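Lantibiotic dehydratase (Microbispora corallina, PDB 5EHK) probably dehydrates serine and threonine residues of the NAI-107 precursor peptide, using glutamyl-tRNA, during biosynthesis of this lantibiotic. Local coordinates at residues R395-P399 / I484-D490. Residue numbers count along the deposited sequence, not the author numbering.
Sequences RLSPP and IAELAYD
This is a helix-to-loop packing contact within the N-terminal family region of the lantibiotic dehydratase. The loop between helices 380-395 and 407-417 packs on the C-terminal part of helix 481-487 and the loop after it. Leu396 still turns (phi/psi -91/0°); Ser397 and Pro398 then run extended. In the partner segment Leu487 N is hydrogen-bonded to Ile484 O (3.1 Å). The chain then opens at Ala488 (psi 128°). The backbones come closest at Leu396 and Ala488, with CA atoms 5.1 Å apart; Pro399 and Tyr489 follow at 6.3 Å. The contact buries 465 Å² and rests on shape, without hydrogen bonds between the segments. Leu396, in the mt rotamer, is the main bump. Its CD2 fills the hollow between Ile484 and Leu487, 4.1 Å from Ile484 CG2 and 3.8 Å from Leu487 CB. Trp666 touches both leucines from outside. The Arg395 side chain reaches over Ile484, so that CG2 of Ile484 lies over one guanidinium face, 3.4 Å from Arg395 NH1. Arg395 also forms a salt bridge with Glu481. Further along, Tyr489 (chi1 -64°) turns its ring edge to the carbonyls of Leu396 and Ser397. Arg661 ties the two segments together from outside, with a hydrogen bond to Ser397 O and a salt bridge to Asp490. Pro399 sits against the base of the tyrosine, where Pro399 CD lies 3.7 Å from Tyr489 CB.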
loop_
_atom_site.group_PDB
_atom_site.type_symbol
_atom_site.label_atom_id
_atom_site.label_comp_id
_atom_site.label_asym_id
_atom_site.label_seq_id
_atom_site.Cartn_x
_atom_site.Cartn_y
_atom_site.Cartn_z
ATOM N N ARG A 395 7.312 22.002 16.893
ATOM C CA ARG A 395 5.869 22.002 17.070
ATOM C C ARG A 395 5.165 21.561 15.791
ATOM O O ARG A 395 4.051 21.035 15.845
ATOM C CB ARG A 395 5.354 23.366 17.528
ATOM C CG ARG A 395 5.810 23.812 18.902
ATOM C CD ARG A 395 5.393 25.275 19.147
ATOM N NE ARG A 395 3.939 25.450 19.164
ATOM C CZ ARG A 395 3.326 26.578 18.820
ATOM N NH1 ARG A 395 4.034 27.625 18.400
ATOM N NH2 ARG A 395 2.001 26.657 18.878
ATOM N N LEU A 396 5.845 21.785 14.665
ATOM C CA LEU A 396 5.351 21.537 13.308
ATOM C C LEU A 396 5.680 20.142 12.785
ATOM O O LEU A 396 5.361 19.790 11.643
ATOM C CB LEU A 396 5.988 22.550 12.354
ATOM C CG LEU A 396 5.493 23.986 12.497
ATOM C CD1 LEU A 396 6.178 24.889 11.484
ATOM C CD2 LEU A 396 3.980 24.055 12.377
ATOM N N SER A 397 6.348 19.364 13.616
ATOM C CA SER A 397 6.805 18.028 13.258
ATOM C C SER A 397 5.645 17.018 13.245
ATOM O O SER A 397 4.559 17.303 13.770
ATOM C CB SER A 397 7.902 17.601 14.241
ATOM O OG SER A 397 7.361 17.442 15.541
ATOM N N PRO A 398 5.850 15.860 12.596
ATOM C CA PRO A 398 4.834 14.782 12.600
ATOM C C PRO A 398 4.465 14.254 14.009
ATOM O O PRO A 398 5.316 14.160 14.888
ATOM C CB PRO A 398 5.503 13.671 11.786
ATOM C CG PRO A 398 6.564 14.390 10.925
ATOM C CD PRO A 398 7.019 15.545 11.747
ATOM N N PRO A 399 3.191 13.899 14.217
ATOM C CA PRO A 399 2.701 13.424 15.522
ATOM C C PRO A 399 3.075 11.959 15.756
ATOM O O PRO A 399 2.241 11.054 15.772
ATOM C CB PRO A 399 1.184 13.603 15.404
ATOM C CG PRO A 399 0.918 13.410 13.962
ATOM C CD PRO A 399 2.108 13.976 13.221
ATOM N N ILE A 484 1.126 28.978 12.802
ATOM C CA ILE A 484 1.644 27.732 13.369
ATOM C C ILE A 484 0.525 26.891 13.964
ATOM O O ILE A 484 0.488 25.676 13.777
ATOM C CB ILE A 484 2.703 28.002 14.447
ATOM C CG1 ILE A 484 3.985 28.517 13.806
ATOM C CG2 ILE A 484 2.984 26.748 15.272
ATOM C CD1 ILE A 484 5.018 28.899 14.813
ATOM N N ALA A 485 -0.399 27.553 14.655
ATOM C CA ALA A 485 -1.573 26.886 15.205
ATOM C C ALA A 485 -2.438 26.182 14.143
ATOM O O ALA A 485 -3.265 25.324 14.478
ATOM C CB ALA A 485 -2.416 27.867 15.991
ATOM N N GLU A 486 -2.253 26.550 12.875
ATOM C CA GLU A 486 -3.055 25.988 11.799
ATOM C C GLU A 486 -2.382 24.806 11.147
ATOM O O GLU A 486 -3.055 23.959 10.567
ATOM C CB GLU A 486 -3.307 26.992 10.674
ATOM C CG GLU A 486 -4.600 27.737 10.735
ATOM C CD GLU A 486 -4.793 28.548 9.479
ATOM O OE1 GLU A 486 -4.458 29.760 9.455
ATOM O OE2 GLU A 486 -5.268 27.932 8.490
ATOM N N LEU A 487 -1.059 24.761 11.202
ATOM C CA LEU A 487 -0.323 23.713 10.522
ATOM C C LEU A 487 -0.047 22.532 11.417
ATOM O O LEU A 487 0.275 21.458 10.929
ATOM C CB LEU A 487 0.993 24.274 10.009
ATOM C CG LEU A 487 0.788 25.502 9.127
ATOM C CD1 LEU A 487 2.093 26.206 8.782
ATOM C CD2 LEU A 487 0.099 25.041 7.873
ATOM N N ALA A 488 -0.177 22.727 12.723
ATOM C CA ALA A 488 0.220 21.705 13.689
ATOM C C ALA A 488 -0.707 20.507 13.570
ATOM O O ALA A 488 -1.919 20.661 13.654
ATOM C CB ALA A 488 0.195 22.284 15.118
ATOM N N TYR A 489 -0.141 19.313 13.421
ATOM C CA TYR A 489 -0.950 18.104 13.373
ATOM C C TYR A 489 -1.588 17.876 14.728
ATOM O O TYR A 489 -2.600 17.194 14.841
ATOM C CB TYR A 489 -0.108 16.881 13.006
ATOM C CG TYR A 489 0.499 16.906 11.622
ATOM C CD1 TYR A 489 -0.243 16.512 10.507
ATOM C CD2 TYR A 489 1.825 17.279 11.426
ATOM C CE1 TYR A 489 0.311 16.518 9.225
ATOM C CE2 TYR A 489 2.395 17.285 10.147
ATOM C CZ TYR A 489 1.625 16.908 9.054
ATOM O OH TYR A 489 2.168 16.910 7.795
ATOM N N ASP A 490 -0.970 18.431 15.761
ATOM C CA ASP A 490 -1.540 18.397 17.096
ATOM C C ASP A 490 -0.731 19.269 18.031
ATOM O O ASP A 490 0.258 19.897 17.618
ATOM C CB ASP A 490 -1.633 16.964 17.647
ATOM C CG ASP A 490 -0.275 16.370 18.009
ATOM O OD1 ASP A 490 0.782 16.907 17.600
ATOM O OD2 ASP A 490 -0.272 15.343 18.719
#